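Local coordinates for LamCAT (Aquimarina, PDB 6JHJ), which probably hydrolyses the beta-1,3-glucan laminarin as a family 16 glycoside hydrolase, and is here an engineered variant with a bound calcium ion, at residues R86-S91 with T155-Y160; Q128-I133 with S146-V151. One frame throughout, in Å; residues are numbered along the deposited sequence.

Interaction 1 joins residues 86-91 to 155-160, and interaction 2, nested within the loop that this closes, pairs the two strands of a hairpin. Both are partly buried antiparallel contacts of the same beta-rich domain, and they meet where Tyr160 packs on Thr129 and His158 on Val151. In interaction 1 only two direct hydrogen bonds cross, and side chains do much of the work: an arginine-tyrosine stack near the calcium side, apolar packing beneath. Interaction 2 relies on its ladder of four backbone bonds, with a hydroxyl pair and a water-bridged amide on one face and threonine, isoleucine and valine methyls facing inward on the other.

Interaction 1: R86-S91 with T155-Y160; sequences RIAMPS and TSYHIY
Arg86 lays its guanidinium flat on the ring of Tyr157, the planes 16° apart and CZ 4.3 Å from the Tyr157 ring centroid, an off-centre cation-pi stack. An extended side chain with CG anti to the backbone N (chi1 -173°) carries it there, passing Ile159 CG1 on the way. NE donates to water 1, while NH1 makes a salt bridge with Asp226, a calcium-site residue, so the stacked group is also held at its edge. Ile87 forms the hydrogen-bonded pair with His158: Ile87 N reaches His158 O at 2.9 Å, and His158 N returns to Ile87 O at 3.0 Å. Water 2 lies 2.8 Å from Ile87 O and is hydrogen-bonded to Tyr160 OH, though it has more acceptors in reach than protons to give. On the inner face, Ile87 CB rests 3.9 Å from Tyr160 CE2. Ala88 turns back to the Arg86 side and puts CB 4.1 Å from the Tyr157 ring centroid, a CH-pi contact on the face opposite the guanidinium; the ring is thus sandwiched, and Asn50 takes its hydroxyl. Met89 leaves the backbone away from 155-160, and its bent chain (chi3 78°) brings CE back to 3.5 Å from Tyr160 OH, with Met120 packing alongside. Its carbonyl meets Thr155 through a CA-H...O contact, Met89 O to Thr155 CA 3.1 Å. Beyond it, Pro90 and Ser91 merely graze the Thr155 methyl. The short pairing, which gives way to loops after Ala88 and before His158, belongs to the antiparallel beta-sandwich (jelly roll) of family 16 glycoside hydrolases.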
loop_
_atom_site.group_PDB
_atom_site.type_symbol
_atom_site.label_atom_id
_atom_site.label_comp_id
_atom_site.label_asym_id
_atom_site.label_seq_id
_atom_site.Cartn_x
_atom_site.Cartn_y
_atom_site.Cartn_z
ATOM N N ARG A 86 1.997 -10.463 -4.412
ATOM C CA ARG A 86 2.399 -11.559 -3.549
ATOM C C ARG A 86 3.494 -11.036 -2.629
ATOM O O ARG A 86 4.528 -10.615 -3.118
ATOM C CB ARG A 86 2.932 -12.710 -4.398
ATOM C CG ARG A 86 3.205 -13.943 -3.580
ATOM C CD ARG A 86 3.278 -15.169 -4.455
ATOM N NE ARG A 86 3.513 -16.325 -3.652
ATOM C CZ ARG A 86 4.664 -16.950 -3.527
ATOM N NH1 ARG A 86 5.765 -16.573 -4.127
ATOM N NH2 ARG A 86 4.683 -18.041 -2.772
ATOM N N ILE A 87 3.206 -10.961 -1.339
ATOM C CA ILE A 87 4.046 -10.228 -0.383
ATOM C C ILE A 87 4.342 -11.086 0.856
ATOM O O ILE A 87 3.435 -11.747 1.386
ATOM C CB ILE A 87 3.321 -8.932 0.070
ATOM C CG1 ILE A 87 2.921 -8.063 -1.091
ATOM C CG2 ILE A 87 4.150 -8.165 1.098
ATOM C CD1 ILE A 87 2.150 -6.812 -0.725
ATOM N N ALA A 88 5.572 -10.992 1.333
ATOM C CA ALA A 88 6.008 -11.517 2.624
ATOM C C ALA A 88 6.541 -10.340 3.385
ATOM O O ALA A 88 7.368 -9.633 2.858
ATOM C CB ALA A 88 7.118 -12.534 2.435
ATOM N N MET A 89 6.043 -10.047 4.579
ATOM C CA MET A 89 6.428 -8.825 5.310
ATOM C C MET A 89 6.882 -9.128 6.699
ATOM O O MET A 89 6.510 -10.118 7.279
ATOM C CB MET A 89 5.224 -7.882 5.379
ATOM C CG MET A 89 4.112 -8.330 6.334
ATOM S SD MET A 89 2.531 -7.533 5.945
ATOM C CE MET A 89 2.009 -8.504 4.537
ATOM N N PRO A 90 7.590 -8.213 7.303
ATOM C CA PRO A 90 8.089 -8.440 8.642
ATOM C C PRO A 90 7.009 -8.188 9.657
ATOM O O PRO A 90 5.969 -7.579 9.300
ATOM C CB PRO A 90 9.169 -7.400 8.792
ATOM C CG PRO A 90 8.988 -6.421 7.742
ATOM C CD PRO A 90 8.079 -6.969 6.720
ATOM N N SER A 91 7.193 -8.653 10.881
ATOM C CA SER A 91 6.170 -8.443 11.915
ATOM C C SER A 91 6.881 -8.054 13.164
ATOM O O SER A 91 7.563 -8.877 13.737
ATOM C CB SER A 91 5.413 -9.730 12.150
ATOM O OG SER A 91 4.516 -9.654 13.257
ATOM N N THR A 155 4.810 -13.100 7.671
ATOM C CA THR A 155 6.176 -13.235 7.237
ATOM C C THR A 155 6.344 -14.273 6.121
ATOM O O THR A 155 7.406 -14.339 5.482
ATOM C CB THR A 155 7.054 -13.627 8.449
ATOM O OG1 THR A 155 6.427 -14.733 9.105
ATOM C CG2 THR A 155 7.222 -12.485 9.320
ATOM N N SER A 156 5.324 -15.057 5.868
ATOM C CA SER A 156 5.329 -15.955 4.705
ATOM C C SER A 156 4.607 -15.248 3.542
ATOM O O SER A 156 3.886 -14.329 3.766
ATOM C CB SER A 156 4.600 -17.250 5.019
ATOM O OG SER A 156 5.320 -17.952 6.026
ATOM N N TYR A 157 4.826 -15.712 2.331
ATOM C CA TYR A 157 4.159 -15.079 1.171
ATOM C C TYR A 157 2.695 -15.337 1.212
ATOM O O TYR A 157 2.241 -16.489 1.418
ATOM C CB TYR A 157 4.647 -15.617 -0.139
ATOM C CG TYR A 157 6.034 -15.233 -0.546
ATOM C CD1 TYR A 157 6.321 -13.964 -1.030
ATOM C CD2 TYR A 157 7.085 -16.147 -0.414
ATOM C CE1 TYR A 157 7.608 -13.620 -1.418
ATOM C CE2 TYR A 157 8.366 -15.809 -0.806
ATOM C CZ TYR A 157 8.618 -14.569 -1.322
ATOM O OH TYR A 157 9.903 -14.266 -1.754
ATOM N N HIS A 158 1.923 -14.263 1.016
ATOM C CA HIS A 158 0.487 -14.356 0.806
ATOM C C HIS A 158 0.132 -13.503 -0.392
ATOM O O HIS A 158 0.884 -12.599 -0.736
ATOM C CB HIS A 158 -0.282 -13.933 2.047
ATOM C CG HIS A 158 -0.189 -14.915 3.169
ATOM N ND1 HIS A 158 0.794 -14.875 4.155
ATOM C CD2 HIS A 158 -0.928 -16.002 3.428
ATOM C CE1 HIS A 158 0.625 -15.897 4.981
ATOM N NE2 HIS A 158 -0.391 -16.606 4.538
ATOM N N ILE A 159 -0.981 -13.805 -1.048
ATOM C CA ILE A 159 -1.464 -13.014 -2.194
ATOM C C ILE A 159 -2.568 -12.058 -1.754
ATOM O O ILE A 159 -3.582 -12.490 -1.246
ATOM C CB ILE A 159 -1.970 -13.940 -3.307
ATOM C CG1 ILE A 159 -0.766 -14.816 -3.778
ATOM C CG2 ILE A 159 -2.402 -13.152 -4.523
ATOM C CD1 ILE A 159 -1.166 -15.945 -4.702
ATOM N N TYR A 160 -2.346 -10.772 -1.930
ATOM C CA TYR A 160 -3.247 -9.674 -1.503
ATOM C C TYR A 160 -3.855 -9.067 -2.742
ATOM O O TYR A 160 -3.103 -8.589 -3.597
ATOM C CB TYR A 160 -2.477 -8.639 -0.735
ATOM C CG TYR A 160 -1.859 -9.222 0.524
ATOM C CD1 TYR A 160 -2.663 -9.423 1.662
ATOM C CD2 TYR A 160 -0.584 -9.651 0.546
ATOM C CE1 TYR A 160 -2.134 -9.998 2.792
ATOM C CE2 TYR A 160 -0.035 -10.229 1.699
ATOM C CZ TYR A 160 -0.844 -10.417 2.804
ATOM O OH TYR A 160 -0.378 -10.983 3.988
HETATM O O HOH W 1 1.680 -17.621 -1.704
HETATM O O HOH W 2 2.266 -11.783 3.912
#

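Interaction 2: Q128-I133 with S146-V151; sequences QTHGTI and SGSIPV
Gln128 reaches across to Ser148 through its amide end, on the same side of the strands as His130. Its CB sits 3.3 Å from Ile149 O, beside the backbone bond that this carbonyl receives. CG lies between the backbone N and the carbonyl carbon (chi1 65°), and the chain then runs extended, lifting the amide away from the strand. At the tip the two amide atoms have separate partners. OE1 accepts from water 3 at 2.9 Å, and the same water lies 2.8 Å from Ser148 OG, so the water bridges the amide and the hydroxyl; NE2 donates to Glu126 OE1, which fixes the rotation of the amide. Beneath, Thr129 and Ile149 exchange both backbone bonds, Thr129 N to Ile149 O being 3.1 Å. These strands are the arms of a beta hairpin, 128-136 with 142-150, in the sandwich of family 16 hydrolases, and the Thr129 face packs on strand 168-173 within it. The Thr129 hydroxyl lies 3.8 Å from Ile149 CG2, the two side chains running side by side, while Val151 CG2 crosses Thr129 obliquely, touching both its hydroxyl and its methyl. His130 and Ser148 occupy the opposite face, where the imidazole meets Trp209 edge-to-face and leans on Ser148 CB; this face is consistent with the concave, substrate-binding side seen in family relatives. Gly131 N to Gly147 O and Gly147 N to Gly131 O are both 2.9 Å hydrogen bonds, close to straight at 167°. Further along, Thr132 OG1 and Ser146 OG share a short 2.6 Å hydrogen bond, made between side chains on the His130 face, while the Thr132 methyl rests against Ser146 CB.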
loop_
_atom_site.group_PDB
_atom_site.type_symbol
_atom_site.label_atom_id
_atom_site.label_comp_id
_atom_site.label_asym_id
_atom_site.label_seq_id
_atom_site.Cartn_x
_atom_site.Cartn_y
_atom_site.Cartn_z
ATOM N N GLN A 128 -3.204 -10.562 11.666
ATOM C CA GLN A 128 -4.319 -10.201 10.743
ATOM C C GLN A 128 -3.821 -9.104 9.823
ATOM O O GLN A 128 -2.919 -8.394 10.192
ATOM C CB GLN A 128 -5.563 -9.734 11.483
ATOM C CG GLN A 128 -5.341 -8.452 12.227
ATOM C CD GLN A 128 -6.540 -7.988 13.036
ATOM O OE1 GLN A 128 -7.614 -8.597 12.988
ATOM N NE2 GLN A 128 -6.353 -6.890 13.795
ATOM N N THR A 129 -4.417 -8.962 8.647
ATOM C CA THR A 129 -4.124 -7.833 7.754
ATOM C C THR A 129 -5.442 -7.127 7.452
ATOM O O THR A 129 -6.526 -7.710 7.685
ATOM C CB THR A 129 -3.406 -8.272 6.456
ATOM O OG1 THR A 129 -4.245 -9.145 5.687
ATOM C CG2 THR A 129 -2.099 -8.967 6.759
ATOM N N HIS A 130 -5.352 -5.881 6.987
ATOM C CA HIS A 130 -6.524 -5.043 6.763
ATOM C C HIS A 130 -6.648 -4.577 5.364
ATOM O O HIS A 130 -5.636 -4.447 4.646
ATOM C CB HIS A 130 -6.392 -3.778 7.631
ATOM C CG HIS A 130 -6.326 -4.053 9.091
ATOM N ND1 HIS A 130 -5.140 -4.290 9.750
ATOM C CD2 HIS A 130 -7.300 -4.154 10.027
ATOM C CE1 HIS A 130 -5.389 -4.524 11.031
ATOM N NE2 HIS A 130 -6.685 -4.392 11.231
ATOM N N GLY A 131 -7.865 -4.318 4.935
ATOM C CA GLY A 131 -8.201 -3.770 3.669
ATOM C C GLY A 131 -9.135 -2.608 3.905
ATOM O O GLY A 131 -10.082 -2.762 4.638
ATOM N N THR A 132 -8.890 -1.471 3.286
ATOM C CA THR A 132 -9.631 -0.271 3.629
ATOM C C THR A 132 -9.766 0.674 2.454
ATOM O O THR A 132 -8.857 0.778 1.619
ATOM C CB THR A 132 -8.815 0.466 4.704
ATOM O OG1 THR A 132 -8.504 -0.418 5.766
ATOM C CG2 THR A 132 -9.567 1.659 5.305
ATOM N N ILE A 133 -10.875 1.433 2.398
ATOM C CA ILE A 133 -10.951 2.590 1.535
ATOM C C ILE A 133 -11.055 3.843 2.379
ATOM O O ILE A 133 -11.695 3.792 3.428
ATOM C CB ILE A 133 -12.160 2.564 0.533
ATOM C CG1 ILE A 133 -13.435 2.024 1.198
ATOM C CG2 ILE A 133 -11.819 1.838 -0.752
ATOM C CD1 ILE A 133 -14.652 2.341 0.323
ATOM N N SER A 146 -13.236 -0.320 6.654
ATOM C CA SER A 146 -12.119 -1.244 6.755
ATOM C C SER A 146 -12.631 -2.625 7.165
ATOM O O SER A 146 -13.567 -2.764 7.969
ATOM C CB SER A 146 -11.134 -0.741 7.819
ATOM O OG SER A 146 -9.950 -1.482 7.702
ATOM N N GLY A 147 -11.975 -3.658 6.684
ATOM C CA GLY A 147 -12.193 -5.046 7.123
ATOM C C GLY A 147 -10.828 -5.714 7.363
ATOM O O GLY A 147 -9.809 -5.221 6.881
ATOM N N SER A 148 -10.828 -6.875 7.987
ATOM C CA SER A 148 -9.627 -7.589 8.244
ATOM C C SER A 148 -9.815 -9.076 8.174
ATOM O O SER A 148 -10.951 -9.553 8.246
ATOM C CB SER A 148 -9.090 -7.204 9.591
ATOM O OG SER A 148 -9.983 -7.654 10.579
ATOM N N ILE A 149 -8.707 -9.802 8.003
ATOM C CA ILE A 149 -8.745 -11.239 7.917
ATOM C C ILE A 149 -7.575 -11.804 8.743
ATOM O O ILE A 149 -6.473 -11.266 8.672
ATOM C CB ILE A 149 -8.675 -11.720 6.480
ATOM C CG1 ILE A 149 -8.791 -13.240 6.407
ATOM C CG2 ILE A 149 -7.396 -11.248 5.803
ATOM C CD1 ILE A 149 -8.886 -13.801 5.006
ATOM N N PRO A 150 -7.807 -12.837 9.547
ATOM C CA PRO A 150 -6.651 -13.461 10.300
ATOM C C PRO A 150 -5.634 -14.016 9.343
ATOM O O PRO A 150 -6.004 -14.635 8.326
ATOM C CB PRO A 150 -7.324 -14.600 11.104
ATOM C CG PRO A 150 -8.735 -14.175 11.250
ATOM C CD PRO A 150 -9.090 -13.444 9.952
ATOM N N VAL A 151 -4.374 -13.752 9.633
ATOM C CA VAL A 151 -3.240 -14.185 8.892
ATOM C C VAL A 151 -2.245 -14.635 9.960
ATOM O O VAL A 151 -1.696 -13.797 10.658
ATOM C CB VAL A 151 -2.648 -13.145 7.978
ATOM C CG1 VAL A 151 -1.504 -13.758 7.130
ATOM C CG2 VAL A 151 -3.729 -12.649 6.981
HETATM O O HOH W 3 -9.314 -10.290 11.399
#